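Local coordinates for protein Ent-copalyl diphosphate synthase (Streptomyces platensis, PDB 5BP8) that belongs to the mainly helical terpene cyclase proteins related to squalene-hopene cyclase, with helices arranged as alpha-alpha barrels, at residues K56-N59 / S63-A66; L72-S77 / D497-A502; L317-R322 / L359-T364. All blocks are in the same frame, centred on the assembly; numbering follows the deposited sequence.

Interactions 1 and 2 are neighbours, their centres about 10 Å apart, and interaction 2 uses the start of helix 72-86, against which interaction 1 packs: the N-H of Trp64 probably bonds to the hydroxyl of Thr75, and Ala66 packs on Ile500. Interaction 1, only partly buried, is a local turn held by hydrogen bonds and an amide-on-indole stack. Interaction 2 is fully buried and brings residues more than 400 positions apart together by van der Waals contact alone. Interaction 3, centred about 36 Å from the centre of interaction 2 and across the chain's centre from interaction 1, is a surface contact of two helix ends, where a histidine ring meets alanine and the aliphatic part of glutamine.

Interaction 1 (K56-N59 / S63-A66); sequences KEQN and SWGA
Gln58 lies across one face of the Trp64 indole, the signature of the QW motif repeated in squalene-hopene cyclases and their relatives, here in the sequence QXXXGXW. The glutamine amide and the ring are stacked with their planes only 13° apart. CG anti to the backbone N (chi1 -165°), followed by an extended chain, carries the side chain along the ring: CB lies by CE2, CG and CD by the six-membered ring, and NE2 at 3.3 Å from Trp64 CH2. Closer to the backbone, Gln58 CA sits over the five-membered ring, 3.7 Å from its centroid, a CH-pi contact. Glutamine suits the place because a flat amide can stack by its face while NE2 still gives hydrogen bonds, here to the carbonyls of Gly62 and of Ala104 in helix 98-116. The indole in turn gives its NE1 hydrogen to Leu54 O in the preceding helix, while its other contacts include Val79 and Leu82 of helix 72-86. The amide is thus held in its rotation by the two bonds of NE2, and the indole by the one from NE1.

Asn59 closes the turn after the helix. Its backbone N bonds to Ser63 O at 2.7 Å. The side-chain amide uses both hydrogens of ND2, and asparagine is short enough to deliver them to a loop so near in sequence. One goes to Gly65 O at 3.0 Å, tilted from the amide plane; Gly65, with positive phi, takes a backbone shape that glycine adopts easily. A water spans Glu57 O and Gly65 N. The other hydrogen of ND2 runs almost straight (174°) and in the amide plane to Ser63 OG, 3.0 Å away, which is also bonded to Asp61 OD1.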
loop_
_atom_site.group_PDB
_atom_site.type_symbol
_atom_site.label_atom_id
_atom_site.label_comp_id
_atom_site.label_asym_id
_atom_site.label_seq_id
_atom_site.Cartn_x
_atom_site.Cartn_y
_atom_site.Cartn_z
ATOM N N LYS A 56 -16.085 15.497 3.170
ATOM C CA LYS A 56 -16.865 14.450 2.462
ATOM C C LYS A 56 -16.553 13.058 2.978
ATOM O O LYS A 56 -17.447 12.227 3.105
ATOM C CB LYS A 56 -16.580 14.477 0.949
ATOM C CG LYS A 56 -17.186 13.318 0.156
ATOM C CD LYS A 56 -16.801 13.351 -1.319
ATOM C CE LYS A 56 -17.337 12.119 -2.030
ATOM N NZ LYS A 56 -16.717 11.884 -3.369
ATOM N N GLU A 57 -15.292 12.793 3.274
ATOM C CA GLU A 57 -14.875 11.400 3.564
ATOM C C GLU A 57 -15.099 10.958 5.005
ATOM O O GLU A 57 -14.973 9.755 5.317
ATOM C CB GLU A 57 -13.423 11.196 3.163
ATOM C CG GLU A 57 -13.222 11.308 1.670
ATOM C CD GLU A 57 -13.744 10.118 0.900
ATOM O OE1 GLU A 57 -13.687 8.990 1.440
ATOM O OE2 GLU A 57 -14.168 10.312 -0.246
ATOM N N GLN A 58 -15.433 11.894 5.890
ATOM C CA GLN A 58 -15.680 11.553 7.298
ATOM C C GLN A 58 -16.835 10.549 7.429
ATOM O O GLN A 58 -17.868 10.701 6.773
ATOM C CB GLN A 58 -15.941 12.797 8.127
ATOM C CG GLN A 58 -15.835 12.568 9.629
ATOM C CD GLN A 58 -15.952 13.851 10.421
ATOM O OE1 GLN A 58 -16.485 14.858 9.923
ATOM N NE2 GLN A 58 -15.491 13.826 11.654
ATOM N N ASN A 59 -16.620 9.504 8.220
ATOM C CA ASN A 59 -17.646 8.515 8.543
ATOM C C ASN A 59 -18.666 9.119 9.486
ATOM O O ASN A 59 -18.375 10.097 10.185
ATOM C CB ASN A 59 -17.044 7.259 9.209
ATOM C CG ASN A 59 -16.046 6.576 8.336
ATOM O OD1 ASN A 59 -16.302 6.400 7.152
ATOM N ND2 ASN A 59 -14.894 6.152 8.915
ATOM N N SER A 63 -15.127 9.219 12.803
ATOM C CA SER A 63 -13.843 8.779 12.315
ATOM C C SER A 63 -13.695 8.978 10.817
ATOM O O SER A 63 -14.665 9.257 10.114
ATOM C CB SER A 63 -13.653 7.262 12.609
ATOM O OG SER A 63 -14.509 6.459 11.830
ATOM N N TRP A 64 -12.466 8.799 10.340
ATOM C CA TRP A 64 -12.193 8.532 8.958
ATOM C C TRP A 64 -11.609 7.132 8.820
ATOM O O TRP A 64 -11.127 6.542 9.791
ATOM C CB TRP A 64 -11.193 9.522 8.393
ATOM C CG TRP A 64 -11.685 10.942 8.154
ATOM C CD1 TRP A 64 -12.008 11.482 6.955
ATOM C CD2 TRP A 64 -11.872 11.979 9.125
ATOM N NE1 TRP A 64 -12.401 12.797 7.101
ATOM C CE2 TRP A 64 -12.319 13.128 8.433
ATOM C CE3 TRP A 64 -11.725 12.046 10.516
ATOM C CZ2 TRP A 64 -12.600 14.331 9.085
ATOM C CZ3 TRP A 64 -12.001 13.267 11.164
ATOM C CH2 TRP A 64 -12.422 14.388 10.438
ATOM N N GLY A 65 -11.677 6.594 7.617
ATOM C CA GLY A 65 -11.044 5.295 7.337
ATOM C C GLY A 65 -11.845 4.050 7.644
ATOM O O GLY A 65 -13.073 4.072 7.849
ATOM N N ALA A 66 -11.131 2.940 7.592
ATOM C CA ALA A 66 -11.731 1.621 7.653
ATOM C C ALA A 66 -11.927 1.125 9.104
ATOM O O ALA A 66 -11.481 1.776 10.057
ATOM C CB ALA A 66 -10.844 0.665 6.851
HETATM O O HOH W 1 -12.722 8.184 5.411
#

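Interaction 2 (L72-S77 / D497-A502); sequences LVPTLS and DKDIYA
Asp499 OD2 rests 3.8 Å from Pro74 CB and accepts a hydrogen bond from the backbone N of Tyr32, while OD1 of the same carboxylate is bonded to Ser30 OG. Both oxygens therefore find their polar partners at the start of helix 31-40, and the proline offers only an aliphatic surface. Asp499 CB packs against that surface, 4.0 Å from Pro74 CD, with CG turned between the backbone N and the carbonyl carbon (chi1 48°). Proline suits the first turn of helix 72-86, where its missing N-H costs no helical bond.

Beside this pair, Val73 points its CB toward the other segment. Its CG1, anti to the backbone N at chi1 166°, touches Lys498 O at 3.4 Å. The branched chain also reaches Tyr32 and, on helix 127-144, Val127 and Val130, as befits a buried aliphatic residue among helices. Lys498 sends its ammonium end elsewhere, to a salt bridge with Glu194. Residues 497-499 form the turn that joins strand 495-496 to strand 500-501, an antiparallel pair, and Asp497 N bonds to Asp499 O at 2.9 Å.

No hydrogen bond crosses the contact, so its fit is one of shape; the buried carboxylate is probably kept charged by its two donors and by the N-terminal end of helix 31-40.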
loop_
_atom_site.group_PDB
_atom_site.type_symbol
_atom_site.label_atom_id
_atom_site.label_comp_id
_atom_site.label_asym_id
_atom_site.label_seq_id
_atom_site.Cartn_x
_atom_site.Cartn_y
_atom_site.Cartn_z
ATOM N N LEU A 72 -7.632 4.811 13.100
ATOM C CA LEU A 72 -6.868 5.608 14.084
ATOM C C LEU A 72 -5.908 6.583 13.386
ATOM O O LEU A 72 -5.970 7.815 13.597
ATOM C CB LEU A 72 -6.108 4.700 15.049
ATOM C CG LEU A 72 -5.165 5.410 16.046
ATOM C CD1 LEU A 72 -5.909 6.444 16.867
ATOM C CD2 LEU A 72 -4.485 4.388 16.934
ATOM N N VAL A 73 -5.036 6.058 12.518
ATOM C CA VAL A 73 -4.087 6.956 11.848
ATOM C C VAL A 73 -4.747 8.050 10.975
ATOM O O VAL A 73 -4.433 9.250 11.111
ATOM C CB VAL A 73 -3.036 6.166 11.062
ATOM C CG1 VAL A 73 -2.288 7.064 10.103
ATOM C CG2 VAL A 73 -2.102 5.446 12.043
ATOM N N PRO A 74 -5.684 7.672 10.082
ATOM C CA PRO A 74 -6.260 8.756 9.300
ATOM C C PRO A 74 -7.108 9.762 10.103
ATOM O O PRO A 74 -7.144 10.957 9.733
ATOM C CB PRO A 74 -7.105 8.024 8.253
ATOM C CG PRO A 74 -7.362 6.688 8.830
ATOM C CD PRO A 74 -6.151 6.366 9.639
ATOM N N THR A 75 -7.742 9.321 11.182
ATOM C CA THR A 75 -8.524 10.238 12.034
ATOM C C THR A 75 -7.580 11.195 12.739
ATOM O O THR A 75 -7.799 12.443 12.776
ATOM C CB THR A 75 -9.438 9.480 13.020
ATOM O OG1 THR A 75 -10.324 8.627 12.296
ATOM C CG2 THR A 75 -10.258 10.476 13.853
ATOM N N LEU A 76 -6.490 10.657 13.263
ATOM C CA LEU A 76 -5.431 11.524 13.817
ATOM C C LEU A 76 -4.964 12.579 12.809
ATOM O O LEU A 76 -4.873 13.764 13.150
ATOM C CB LEU A 76 -4.240 10.717 14.329
ATOM C CG LEU A 76 -4.467 9.925 15.636
ATOM C CD1 LEU A 76 -3.290 8.982 15.796
ATOM C CD2 LEU A 76 -4.650 10.860 16.826
ATOM N N SER A 77 -4.685 12.148 11.564
ATOM C CA SER A 77 -4.202 13.072 10.552
ATOM C C SER A 77 -5.237 14.153 10.223
ATOM O O SER A 77 -4.908 15.326 10.147
ATOM C CB SER A 77 -3.825 12.324 9.279
ATOM O OG SER A 77 -3.121 13.180 8.397
ATOM N N ASP A 497 0.100 1.332 4.068
ATOM C CA ASP A 497 1.152 2.353 4.093
ATOM C C ASP A 497 0.922 3.246 5.317
ATOM O O ASP A 497 0.972 2.763 6.445
ATOM C CB ASP A 497 1.290 3.095 2.748
ATOM C CG ASP A 497 2.448 4.070 2.754
ATOM O OD1 ASP A 497 3.481 3.752 3.386
ATOM O OD2 ASP A 497 2.315 5.199 2.255
ATOM N N LYS A 498 0.676 4.536 5.144
ATOM C CA LYS A 498 0.370 5.367 6.277
ATOM C C LYS A 498 -1.002 4.980 6.807
ATOM O O LYS A 498 -1.158 4.692 7.996
ATOM C CB LYS A 498 0.373 6.870 5.856
ATOM C CG LYS A 498 1.739 7.407 5.441
ATOM C CD LYS A 498 2.659 7.618 6.623
ATOM C CE LYS A 498 4.084 7.911 6.171
ATOM N NZ LYS A 498 4.153 9.196 5.436
ATOM N N ASP A 499 -1.997 5.035 5.930
ATOM C CA ASP A 499 -3.294 4.397 6.168
ATOM C C ASP A 499 -3.267 3.163 5.256
ATOM O O ASP A 499 -2.300 2.386 5.336
ATOM C CB ASP A 499 -4.566 5.311 6.091
ATOM C CG ASP A 499 -4.668 6.260 4.839
ATOM O OD1 ASP A 499 -3.996 6.062 3.802
ATOM O OD2 ASP A 499 -5.505 7.240 4.918
ATOM N N ILE A 500 -4.291 2.946 4.450
ATOM C CA ILE A 500 -4.313 1.835 3.476
ATOM C C ILE A 500 -4.685 2.412 2.105
ATOM O O ILE A 500 -5.540 3.312 2.000
ATOM C CB ILE A 500 -5.245 0.668 3.862
ATOM C CG1 ILE A 500 -6.619 1.123 4.398
ATOM C CG2 ILE A 500 -4.560 -0.192 4.911
ATOM C CD1 ILE A 500 -7.493 -0.015 4.912
ATOM N N TYR A 501 -3.976 1.958 1.071
ATOM C CA TYR A 501 -4.064 2.515 -0.258
ATOM C C TYR A 501 -4.472 1.520 -1.307
ATOM O O TYR A 501 -4.323 0.302 -1.112
ATOM C CB TYR A 501 -2.728 3.161 -0.656
ATOM C CG TYR A 501 -1.575 2.226 -0.953
ATOM C CD1 TYR A 501 -0.675 1.833 0.052
ATOM C CD2 TYR A 501 -1.340 1.773 -2.254
ATOM C CE1 TYR A 501 0.367 0.981 -0.227
ATOM C CE2 TYR A 501 -0.280 0.937 -2.537
ATOM C CZ TYR A 501 0.584 0.564 -1.532
ATOM O OH TYR A 501 1.645 -0.282 -1.835
ATOM N N ALA A 502 -5.008 2.055 -2.400
ATOM C CA ALA A 502 -5.487 1.266 -3.536
ATOM C C ALA A 502 -4.633 1.506 -4.777
ATOM O O ALA A 502 -4.701 2.596 -5.407
ATOM C CB ALA A 502 -6.944 1.591 -3.863
#

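Interaction 3 (L317-R322 / L359-T364); sequences LAQHGR and LGHHVT
His361 places its ring against the last turn of helix 307-319, where Ala318 and Gln319 receive it differently. With CG anti to the backbone N (chi1 180°), the histidine reaches across from helix 349-365. Ala318 CB meets the ring at its edge, near the plane, 3.6 Å from His361 ND1. Gln319 CG lies over a face instead, 4.1 Å from the ring centroid and 20° off the normal, in a CH-pi contact. The small alanine lets the imidazole come close to the helix backbone, with His361 CE1 3.6 Å from Ala318 O. The glutamine contributes its aliphatic portion, its amide plane turned 64° from the ring and its NE2 making a weak hydrogen bond to Asn269.

In the next shell, Phe315, one turn before Gln319, meets the histidine ring edge-to-face. On the histidine's own helix, Thr364 OG1 bonds back to Gly360 O at 2.9 Å, sharing that carbonyl with Thr364 N from the opposite face.

The backbone beneath Ala318 is set by the end of its helix. Arg322 N returns to Leu317 O at 2.9 Å, Gly321 N makes a weak bond to Ala318 O, and Gly321 takes the positive phi that glycine tolerates well. This is a Schellman motif, ending one helix where it packs on another in an alpha-alpha fold.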
loop_
_atom_site.group_PDB
_atom_site.type_symbol
_atom_site.label_atom_id
_atom_site.label_comp_id
_atom_site.label_asym_id
_atom_site.label_seq_id
_atom_site.Cartn_x
_atom_site.Cartn_y
_atom_site.Cartn_z
ATOM N N LEU A 317 10.318 -10.042 -15.384
ATOM C CA LEU A 317 11.277 -9.970 -16.477
ATOM C C LEU A 317 11.492 -11.348 -17.087
ATOM O O LEU A 317 11.403 -11.501 -18.325
ATOM C CB LEU A 317 12.593 -9.346 -16.029
ATOM C CG LEU A 317 12.570 -7.830 -15.820
ATOM C CD1 LEU A 317 13.803 -7.397 -15.045
ATOM C CD2 LEU A 317 12.443 -7.064 -17.131
ATOM N N ALA A 318 11.723 -12.343 -16.240
ATOM C CA ALA A 318 12.015 -13.699 -16.709
ATOM C C ALA A 318 10.847 -14.346 -17.433
ATOM O O ALA A 318 11.037 -15.080 -18.414
ATOM C CB ALA A 318 12.505 -14.563 -15.564
ATOM N N GLN A 319 9.629 -14.073 -16.985
ATOM C CA GLN A 319 8.454 -14.572 -17.689
ATOM C C GLN A 319 8.245 -13.934 -19.054
ATOM O O GLN A 319 7.470 -14.453 -19.865
ATOM C CB GLN A 319 7.179 -14.408 -16.855
ATOM C CG GLN A 319 7.158 -15.276 -15.633
ATOM C CD GLN A 319 5.805 -15.312 -14.969
ATOM O OE1 GLN A 319 5.070 -16.279 -15.120
ATOM N NE2 GLN A 319 5.465 -14.250 -14.221
ATOM N N HIS A 320 8.883 -12.807 -19.302
ATOM C CA HIS A 320 8.712 -12.121 -20.569
ATOM C C HIS A 320 10.011 -12.052 -21.374
ATOM O O HIS A 320 10.228 -11.122 -22.134
ATOM C CB HIS A 320 8.100 -10.748 -20.327
ATOM C CG HIS A 320 6.715 -10.830 -19.779
ATOM N ND1 HIS A 320 6.454 -10.897 -18.431
ATOM C CD2 HIS A 320 5.518 -10.913 -20.396
ATOM C CE1 HIS A 320 5.157 -11.002 -18.240
ATOM N NE2 HIS A 320 4.566 -11.019 -19.416
ATOM N N GLY A 321 10.865 -13.049 -21.178
ATOM C CA GLY A 321 12.026 -13.266 -22.039
ATOM C C GLY A 321 13.312 -12.581 -21.626
ATOM O O GLY A 321 14.265 -12.561 -22.409
ATOM N N ARG A 322 13.358 -12.011 -20.417
ATOM C CA ARG A 322 14.555 -11.316 -19.939
ATOM C C ARG A 322 14.986 -11.894 -18.612
ATOM O O ARG A 322 14.642 -11.374 -17.536
ATOM C CB ARG A 322 14.331 -9.812 -19.848
ATOM C CG ARG A 322 13.942 -9.204 -21.182
ATOM C CD ARG A 322 14.248 -7.736 -21.275
ATOM N NE ARG A 322 13.570 -7.171 -22.436
ATOM C CZ ARG A 322 13.541 -5.876 -22.741
ATOM N NH1 ARG A 322 14.187 -4.973 -22.016
ATOM N NH2 ARG A 322 12.862 -5.481 -23.797
ATOM N N LEU A 359 12.764 -17.525 -7.753
ATOM C CA LEU A 359 13.776 -18.585 -7.719
ATOM C C LEU A 359 13.325 -19.829 -8.469
ATOM O O LEU A 359 14.061 -20.350 -9.328
ATOM C CB LEU A 359 14.163 -18.925 -6.286
ATOM C CG LEU A 359 14.793 -17.789 -5.491
ATOM C CD1 LEU A 359 15.178 -18.295 -4.125
ATOM C CD2 LEU A 359 15.999 -17.160 -6.174
ATOM N N GLY A 360 12.123 -20.300 -8.150
ATOM C CA GLY A 360 11.560 -21.484 -8.781
ATOM C C GLY A 360 11.445 -21.328 -10.274
ATOM O O GLY A 360 11.773 -22.262 -11.052
ATOM N N HIS A 361 11.033 -20.140 -10.710
ATOM C CA HIS A 361 10.900 -19.908 -12.119
ATOM C C HIS A 361 12.269 -19.849 -12.797
ATOM O O HIS A 361 12.428 -20.349 -13.927
ATOM C CB HIS A 361 10.150 -18.631 -12.424
ATOM C CG HIS A 361 10.009 -18.377 -13.888
ATOM N ND1 HIS A 361 10.870 -17.558 -14.582
ATOM C CD2 HIS A 361 9.148 -18.878 -14.802
ATOM C CE1 HIS A 361 10.513 -17.529 -15.851
ATOM N NE2 HIS A 361 9.469 -18.318 -16.009
ATOM N N HIS A 362 13.229 -19.226 -12.112
ATOM C CA HIS A 362 14.588 -19.152 -12.629
ATOM C C HIS A 362 15.168 -20.553 -12.869
ATOM O O HIS A 362 15.726 -20.793 -13.941
ATOM C CB HIS A 362 15.530 -18.424 -11.694
ATOM C CG HIS A 362 16.920 -18.304 -12.247
ATOM N ND1 HIS A 362 17.249 -17.384 -13.211
ATOM C CD2 HIS A 362 18.038 -19.037 -12.028
ATOM C CE1 HIS A 362 18.529 -17.515 -13.529
ATOM N NE2 HIS A 362 19.028 -18.519 -12.832
ATOM N N VAL A 363 15.083 -21.433 -11.866
ATOM C CA VAL A 363 15.699 -22.769 -11.971
ATOM C C VAL A 363 14.996 -23.654 -12.981
ATOM O O VAL A 363 15.581 -24.641 -13.473
ATOM C CB VAL A 363 15.863 -23.519 -10.627
ATOM C CG1 VAL A 363 16.641 -22.689 -9.629
ATOM C CG2 VAL A 363 14.539 -23.997 -10.049
ATOM N N THR A 364 13.747 -23.302 -13.283
ATOM C CA THR A 364 13.004 -23.916 -14.370
ATOM C C THR A 364 13.554 -23.491 -15.730
ATOM O O THR A 364 13.831 -24.338 -16.586
ATOM C CB THR A 364 11.494 -23.601 -14.256
ATOM O OG1 THR A 364 11.001 -24.173 -13.037
ATOM C CG2 THR A 364 10.708 -24.183 -15.429
#